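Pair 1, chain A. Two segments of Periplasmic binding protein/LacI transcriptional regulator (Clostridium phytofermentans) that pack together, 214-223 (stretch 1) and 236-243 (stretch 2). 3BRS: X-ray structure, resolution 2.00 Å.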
# COMPACT_ATOMS: atom_id res chain seq x y z
N LEU A 214 25.00 -6.90 8.91
CA LEU A 214 24.41 -6.23 10.08
C LEU A 214 23.25 -7.00 10.73
O LEU A 214 22.55 -6.46 11.57
CB LEU A 214 23.89 -4.86 9.63
CG LEU A 214 25.04 -3.89 9.37
CD1 LEU A 214 24.68 -2.48 8.90
CD2 LEU A 214 25.80 -3.81 10.71
N GLU A 215 23.05 -8.26 10.35
CA GLU A 215 21.78 -8.95 10.67
C GLU A 215 21.59 -9.28 12.16
O GLU A 215 20.47 -9.63 12.60
CB GLU A 215 21.49 -10.15 9.73
CG GLU A 215 22.01 -11.54 10.20
CD GLU A 215 23.54 -11.67 10.17
OE1 GLU A 215 24.21 -10.87 9.46
OE2 GLU A 215 24.06 -12.60 10.87
N ALA A 216 22.64 -9.12 12.95
CA ALA A 216 22.43 -9.30 14.36
C ALA A 216 22.77 -8.01 15.08
O ALA A 216 22.88 -8.00 16.28
CB ALA A 216 23.23 -10.45 14.90
N LYS A 217 22.95 -6.93 14.32
CA LYS A 217 23.01 -5.60 14.92
C LYS A 217 21.76 -4.76 14.63
O LYS A 217 21.30 -4.03 15.49
CB LYS A 217 24.26 -4.87 14.47
CG LYS A 217 25.49 -5.19 15.33
CD LYS A 217 26.75 -4.56 14.77
CE LYS A 217 27.76 -5.60 14.23
NZ LYS A 217 29.00 -4.96 13.62
N VAL A 218 21.26 -4.85 13.40
CA VAL A 218 20.10 -4.09 12.97
C VAL A 218 18.89 -5.04 12.74
O VAL A 218 18.95 -5.95 11.92
CB VAL A 218 20.43 -3.21 11.74
CG1 VAL A 218 19.14 -2.43 11.13
CG2 VAL A 218 21.65 -2.28 12.11
N LYS A 219 17.83 -4.81 13.50
CA LYS A 219 16.54 -5.45 13.28
C LYS A 219 15.59 -4.63 12.37
O LYS A 219 15.65 -3.40 12.30
CB LYS A 219 15.88 -5.69 14.62
CG LYS A 219 16.55 -6.84 15.45
CD LYS A 219 16.02 -6.71 16.88
CE LYS A 219 16.71 -7.58 17.91
NZ LYS A 219 16.84 -6.80 19.19
N LEU A 220 14.72 -5.39 11.71
CA LEU A 220 13.87 -4.95 10.66
C LEU A 220 12.45 -5.36 10.99
O LEU A 220 12.14 -6.50 11.42
CB LEU A 220 14.35 -5.53 9.32
CG LEU A 220 13.53 -5.32 8.03
CD1 LEU A 220 13.36 -3.82 7.63
CD2 LEU A 220 14.15 -6.08 6.87
N VAL A 221 11.59 -4.38 10.86
CA VAL A 221 10.16 -4.57 11.00
C VAL A 221 9.54 -3.90 9.78
O VAL A 221 10.16 -3.00 9.16
CB VAL A 221 9.63 -3.88 12.32
CG1 VAL A 221 10.21 -4.55 13.55
CG2 VAL A 221 10.00 -2.44 12.36
N CYS A 222 8.34 -4.36 9.39
CA CYS A 222 7.69 -3.79 8.17
C CYS A 222 6.21 -4.01 8.18
O CYS A 222 5.67 -4.92 8.87
CB CYS A 222 8.25 -4.42 6.87
SG CYS A 222 8.07 -6.28 6.94
N ILE A 223 5.56 -3.21 7.36
CA ILE A 223 4.24 -3.48 6.80
C ILE A 223 4.44 -4.17 5.43
O ILE A 223 5.19 -3.67 4.57
CB ILE A 223 3.40 -2.20 6.63
CG1 ILE A 223 3.26 -1.49 7.99
CG2 ILE A 223 2.04 -2.54 6.02
CD1 ILE A 223 2.79 0.03 7.89
N GLY A 236 12.18 -14.45 7.44
CA GLY A 236 12.75 -14.11 8.74
C GLY A 236 14.06 -13.33 8.64
O GLY A 236 14.59 -13.11 7.54
N ILE A 237 14.59 -12.98 9.82
CA ILE A 237 15.37 -11.74 10.05
C ILE A 237 14.53 -10.43 9.66
O ILE A 237 15.05 -9.32 9.43
CB ILE A 237 16.88 -11.88 9.63
CG1 ILE A 237 17.67 -12.55 10.77
CG2 ILE A 237 17.52 -10.52 9.22
CD1 ILE A 237 17.54 -14.14 10.89
N PHE A 238 13.22 -10.63 9.57
CA PHE A 238 12.25 -9.64 9.99
C PHE A 238 12.02 -9.97 11.45
O PHE A 238 12.05 -11.16 11.81
CB PHE A 238 10.96 -9.83 9.21
CG PHE A 238 11.06 -9.33 7.80
CD1 PHE A 238 11.05 -10.21 6.73
CD2 PHE A 238 11.25 -7.97 7.55
CE1 PHE A 238 11.15 -9.74 5.40
CE2 PHE A 238 11.38 -7.48 6.23
CZ PHE A 238 11.33 -8.35 5.15
N GLU A 239 11.80 -8.99 12.31
CA GLU A 239 11.20 -9.50 13.52
C GLU A 239 9.74 -9.12 13.95
O GLU A 239 9.19 -9.66 14.91
CB GLU A 239 12.21 -9.80 14.60
CG GLU A 239 13.05 -8.67 14.96
CD GLU A 239 12.21 -7.66 15.63
OE1 GLU A 239 12.03 -6.58 15.03
OE2 GLU A 239 11.73 -7.95 16.75
N ALA A 240 9.10 -8.27 13.19
CA ALA A 240 7.66 -8.23 13.21
C ALA A 240 7.20 -7.81 11.86
O ALA A 240 7.89 -7.06 11.15
CB ALA A 240 7.16 -7.29 14.27
N MET A 241 6.01 -8.27 11.45
CA MET A 241 5.42 -7.71 10.23
C MET A 241 3.90 -7.60 10.35
O MET A 241 3.23 -8.54 10.96
CB MET A 241 5.79 -8.51 8.98
CG MET A 241 5.36 -9.99 8.88
SD MET A 241 5.78 -10.83 7.26
CE MET A 241 7.52 -10.45 7.16
N VAL A 242 3.37 -6.46 9.83
CA VAL A 242 1.95 -6.25 9.65
C VAL A 242 1.63 -6.77 8.20
O VAL A 242 2.29 -6.43 7.22
CB VAL A 242 1.47 -4.80 9.87
CG1 VAL A 242 -0.05 -4.75 9.74
CG2 VAL A 242 1.85 -4.28 11.30
N VAL A 243 0.64 -7.63 8.10
CA VAL A 243 0.31 -8.33 6.85
C VAL A 243 -1.07 -7.84 6.49
O VAL A 243 -1.92 -7.72 7.39
CB VAL A 243 0.25 -9.84 7.25
CG1 VAL A 243 -0.54 -10.61 6.26
CG2 VAL A 243 1.61 -10.36 7.42
O HOH W 1 15.26 -8.32 11.98

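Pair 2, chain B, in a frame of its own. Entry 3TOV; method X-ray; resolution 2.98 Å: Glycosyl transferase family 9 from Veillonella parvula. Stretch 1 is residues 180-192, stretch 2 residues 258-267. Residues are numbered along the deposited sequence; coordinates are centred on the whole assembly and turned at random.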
# COMPACT_ATOMS: atom_id res chain seq x y z
N GLY B 180 -7.29 -9.73 -25.39
CA GLY B 180 -8.68 -9.66 -25.81
C GLY B 180 -9.69 -9.37 -24.71
O GLY B 180 -10.85 -9.80 -24.80
N LEU B 181 -9.26 -8.66 -23.66
CA LEU B 181 -10.19 -8.12 -22.68
C LEU B 181 -10.94 -6.99 -23.34
O LEU B 181 -10.32 -6.08 -23.89
CB LEU B 181 -9.44 -7.57 -21.48
CG LEU B 181 -10.28 -6.71 -20.53
CD1 LEU B 181 -11.13 -7.57 -19.61
CD2 LEU B 181 -9.39 -5.79 -19.70
N THR B 182 -12.26 -7.02 -23.28
CA THR B 182 -13.07 -5.98 -23.90
C THR B 182 -13.39 -4.90 -22.88
O THR B 182 -13.29 -5.11 -21.67
CB THR B 182 -14.37 -6.52 -24.48
OG1 THR B 182 -15.40 -6.42 -23.49
CG2 THR B 182 -14.21 -7.96 -24.89
N ASP B 183 -13.79 -3.73 -23.39
CA ASP B 183 -13.99 -2.56 -22.55
C ASP B 183 -15.16 -2.78 -21.60
O ASP B 183 -15.35 -2.04 -20.64
CB ASP B 183 -14.22 -1.32 -23.41
CG ASP B 183 -13.67 -0.05 -22.76
OD1 ASP B 183 -12.65 -0.14 -22.03
OD2 ASP B 183 -14.26 1.03 -22.98
N THR B 184 -15.93 -3.82 -21.87
CA THR B 184 -17.16 -4.05 -21.14
C THR B 184 -17.10 -5.28 -20.21
O THR B 184 -18.01 -5.52 -19.43
CB THR B 184 -18.33 -4.18 -22.10
OG1 THR B 184 -19.55 -4.19 -21.37
CG2 THR B 184 -18.20 -5.45 -22.95
N ASP B 185 -16.02 -6.05 -20.30
CA ASP B 185 -15.84 -7.22 -19.44
C ASP B 185 -15.70 -6.86 -17.97
O ASP B 185 -15.16 -5.80 -17.62
CB ASP B 185 -14.63 -8.05 -19.89
CG ASP B 185 -14.92 -8.91 -21.11
OD1 ASP B 185 -14.01 -9.07 -21.96
OD2 ASP B 185 -16.05 -9.44 -21.22
N ILE B 186 -16.18 -7.74 -17.10
CA ILE B 186 -15.98 -7.61 -15.66
C ILE B 186 -14.74 -8.38 -15.23
O ILE B 186 -14.74 -9.60 -15.15
CB ILE B 186 -17.22 -8.08 -14.83
CG1 ILE B 186 -18.25 -6.95 -14.72
CG2 ILE B 186 -16.81 -8.47 -13.41
CD1 ILE B 186 -18.93 -6.61 -16.02
N LEU B 187 -13.67 -7.64 -14.98
CA LEU B 187 -12.40 -8.23 -14.60
C LEU B 187 -12.28 -8.39 -13.09
O LEU B 187 -12.42 -7.42 -12.35
CB LEU B 187 -11.28 -7.33 -15.08
CG LEU B 187 -9.90 -7.90 -14.86
CD1 LEU B 187 -9.80 -9.25 -15.57
CD2 LEU B 187 -8.85 -6.92 -15.35
N ILE B 188 -12.04 -9.61 -12.64
CA ILE B 188 -11.71 -9.82 -11.23
C ILE B 188 -10.27 -10.34 -11.12
O ILE B 188 -9.91 -11.36 -11.72
CB ILE B 188 -12.75 -10.72 -10.44
CG1 ILE B 188 -12.05 -11.87 -9.74
CG2 ILE B 188 -13.92 -11.22 -11.31
CD1 ILE B 188 -11.27 -11.41 -8.55
N GLY B 189 -9.44 -9.63 -10.36
CA GLY B 189 -8.03 -9.93 -10.28
C GLY B 189 -7.57 -10.51 -8.95
O GLY B 189 -8.19 -10.28 -7.92
N PHE B 190 -6.48 -11.26 -9.00
CA PHE B 190 -5.91 -11.93 -7.85
C PHE B 190 -4.46 -11.52 -7.64
O PHE B 190 -3.65 -11.53 -8.56
CB PHE B 190 -5.92 -13.43 -8.06
CG PHE B 190 -7.26 -13.99 -8.34
CD1 PHE B 190 -7.95 -14.69 -7.36
CD2 PHE B 190 -7.86 -13.82 -9.58
CE1 PHE B 190 -9.20 -15.21 -7.61
CE2 PHE B 190 -9.11 -14.34 -9.84
CZ PHE B 190 -9.78 -15.03 -8.86
N ASN B 191 -4.14 -11.18 -6.40
CA ASN B 191 -2.77 -11.00 -5.98
C ASN B 191 -2.58 -11.97 -4.82
O ASN B 191 -2.93 -11.67 -3.69
CB ASN B 191 -2.52 -9.54 -5.56
CG ASN B 191 -1.28 -9.37 -4.69
OD1 ASN B 191 -0.19 -9.88 -5.00
ND2 ASN B 191 -1.44 -8.64 -3.59
N ILE B 192 -2.06 -13.15 -5.14
CA ILE B 192 -1.73 -14.16 -4.15
C ILE B 192 -0.25 -14.06 -3.80
O ILE B 192 0.50 -13.28 -4.41
CB ILE B 192 -2.01 -15.57 -4.73
CG1 ILE B 192 -0.72 -16.21 -5.27
CG2 ILE B 192 -3.03 -15.49 -5.86
CD1 ILE B 192 -0.94 -17.18 -6.44
N ALA B 258 -2.87 -1.08 -14.44
CA ALA B 258 -3.39 -2.42 -14.66
C ALA B 258 -4.45 -2.82 -13.63
O ALA B 258 -5.45 -3.45 -13.98
CB ALA B 258 -2.25 -3.42 -14.65
N MSE B 259 -4.22 -2.46 -12.37
CA MSE B 259 -5.11 -2.81 -11.27
C MSE B 259 -6.35 -1.93 -11.26
O MSE B 259 -7.45 -2.38 -10.91
CB MSE B 259 -4.40 -2.70 -9.93
CG MSE B 259 -4.23 -4.03 -9.22
SE MSE B 259 -2.78 -3.95 -7.95
CE MSE B 259 -2.79 -5.75 -7.23
N ASN B 260 -6.17 -0.68 -11.64
CA ASN B 260 -7.29 0.24 -11.78
C ASN B 260 -8.43 -0.41 -12.58
O ASN B 260 -9.61 -0.23 -12.28
CB ASN B 260 -6.81 1.52 -12.44
CG ASN B 260 -7.94 2.47 -12.76
OD1 ASN B 260 -8.55 2.37 -13.83
ND2 ASN B 260 -8.23 3.38 -11.85
N ARG B 261 -8.04 -1.19 -13.59
CA ARG B 261 -8.99 -1.80 -14.52
C ARG B 261 -9.81 -2.91 -13.86
O ARG B 261 -10.80 -3.39 -14.42
CB ARG B 261 -8.26 -2.33 -15.76
CG ARG B 261 -9.16 -3.04 -16.78
CD ARG B 261 -10.43 -2.26 -17.05
NE ARG B 261 -11.27 -2.83 -18.10
CZ ARG B 261 -12.31 -3.64 -17.88
NH1 ARG B 261 -13.03 -4.09 -18.91
NH2 ARG B 261 -12.64 -3.99 -16.64
N CYS B 262 -9.41 -3.31 -12.66
CA CYS B 262 -10.10 -4.41 -11.99
C CYS B 262 -11.39 -3.99 -11.31
O CYS B 262 -11.40 -3.03 -10.53
CB CYS B 262 -9.19 -5.07 -10.97
SG CYS B 262 -7.92 -6.04 -11.72
N ASN B 263 -12.46 -4.72 -11.60
CA ASN B 263 -13.73 -4.61 -10.89
C ASN B 263 -13.66 -5.23 -9.50
O ASN B 263 -14.55 -5.03 -8.69
CB ASN B 263 -14.85 -5.30 -11.67
CG ASN B 263 -15.00 -4.77 -13.07
OD1 ASN B 263 -14.07 -4.78 -13.86
ND2 ASN B 263 -16.21 -4.31 -13.39
N LEU B 264 -12.60 -6.00 -9.24
CA LEU B 264 -12.39 -6.64 -7.95
C LEU B 264 -10.98 -7.22 -7.78
O LEU B 264 -10.33 -7.64 -8.73
CB LEU B 264 -13.41 -7.76 -7.73
CG LEU B 264 -13.36 -8.42 -6.34
CD1 LEU B 264 -13.96 -7.49 -5.27
CD2 LEU B 264 -14.08 -9.75 -6.36
N LEU B 265 -10.53 -7.27 -6.53
CA LEU B 265 -9.25 -7.85 -6.21
C LEU B 265 -9.35 -8.74 -4.96
O LEU B 265 -9.77 -8.31 -3.88
CB LEU B 265 -8.24 -6.73 -6.00
CG LEU B 265 -6.92 -7.19 -5.41
CD1 LEU B 265 -6.35 -8.33 -6.23
CD2 LEU B 265 -5.92 -6.02 -5.31
N ILE B 266 -8.98 -10.01 -5.12
CA ILE B 266 -8.89 -10.94 -4.00
C ILE B 266 -7.41 -11.05 -3.65
O ILE B 266 -6.57 -11.17 -4.55
CB ILE B 266 -9.41 -12.31 -4.42
CG1 ILE B 266 -10.86 -12.18 -4.87
CG2 ILE B 266 -9.26 -13.30 -3.30
CD1 ILE B 266 -11.48 -13.49 -5.23
N THR B 267 -7.07 -11.01 -2.36
CA THR B 267 -5.66 -10.84 -2.02
C THR B 267 -5.32 -11.12 -0.58
O THR B 267 -6.20 -11.09 0.28
CB THR B 267 -5.15 -9.41 -2.35
OG1 THR B 267 -4.03 -9.10 -1.51
CG2 THR B 267 -6.22 -8.37 -2.09

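The sharpest difference lies at the matched positions Ile237(A) and Arg261(B), where the loop ahead of the second strand meets the loop ahead of the first. In pair 2 the arginine reaches across and ties itself to backbone carbonyls: Arg261(B) NH1 donates to Asp185(B) O at 3.0 Å with an angle of 157°, and NH2 donates to the same Asp185(B) O at 3.3 Å. A weak bond, angle 123°, runs from Arg261(B) NH1 to Thr182(B) O at 3.0 Å. Both oxygens lie at the guanidinium edge, near its plane, while Leu181(B) CD2 covers one face, 3.9 Å from Arg261(B) NE. The two acceptors belong to the first and last residues of a type I turn, Thr182(B) to Asp185(B), in which Asp185(B) N donates to Thr182(B) O at 3.2 Å. In pair 1 Ile237(A) offers only hydrocarbon from its side chain, and its CG2 touches Glu215(A) CB at 4.0 Å. The polar link there uses the backbone and a water, which accepts from Leu220(A) N at 3.0 Å and donates weakly to Ile237(A) O at 2.7 Å.

The shared frame is a pair of adjacent parallel strands. Fourteen central residues superpose at 0.9 Å RMSD over N, CA and C; the strand axes approach to 4.7 Å in pair 1 and 4.6 Å in pair 2, with angles of 5° and 22°. The register agrees: Cys222(A) pairs with Met241(A) as Gly189(B) pairs with Leu265(B), and Ile223(A) with Val242(A) as Phe190(B) with Ile266(B). The hydrogen bonds repeat as well. Cys222(A) N donates to Ala240(A) O at 3.3 Å, its equivalent Gly189(B) N to Leu264(B) O at 2.7 Å; Val242(A) N donates to Cys222(A) O at 2.9 Å, and Ile266(B) N to Gly189(B) O at 2.9 Å. At the entry, Glu239(A) N binds Leu220(A) O at 2.7 Å and Asn263(B) N binds Leu187(B) O at 2.8 Å.

That entry is finished differently. Asn263(B) also accepts through OD1 from Leu187(B) N at 3.1 Å, so backbone and side chain grip one residue. Glu239(A) instead brings OE1 to 3.1 Å from Val221(A) CG1, and this buried oxygen has no polar partner in the model.

At the matched positions Cys222(A)/Gly189(B) and Phe238(A)/Cys262(B), pair 2 has the smaller residue both times. Cys222(A) SG sits 4.1 Å from the centroid of the Phe238(A) ring, obliquely, and Leu220(A) CD2 comes to 3.2 Å from Phe238(A) CE2. In pair 2 the sulfur belongs to the other strand's approach: Cys262(B) SG lies 3.8 Å from Leu187(B) CD2. Glycine suits the facing position, since an ideal CB on Gly189(B) would fall 2.9 Å from Cys262(B) SG, a clash. On the face carrying Ile223(A) and Val242(A), Ile223(A) CG1 lies 4.2 Å from Val242(A) CB; the aromatic ring of Phe190(B) replaces the isoleucine, its CE1 3.7 Å from Ile266(B) CD1.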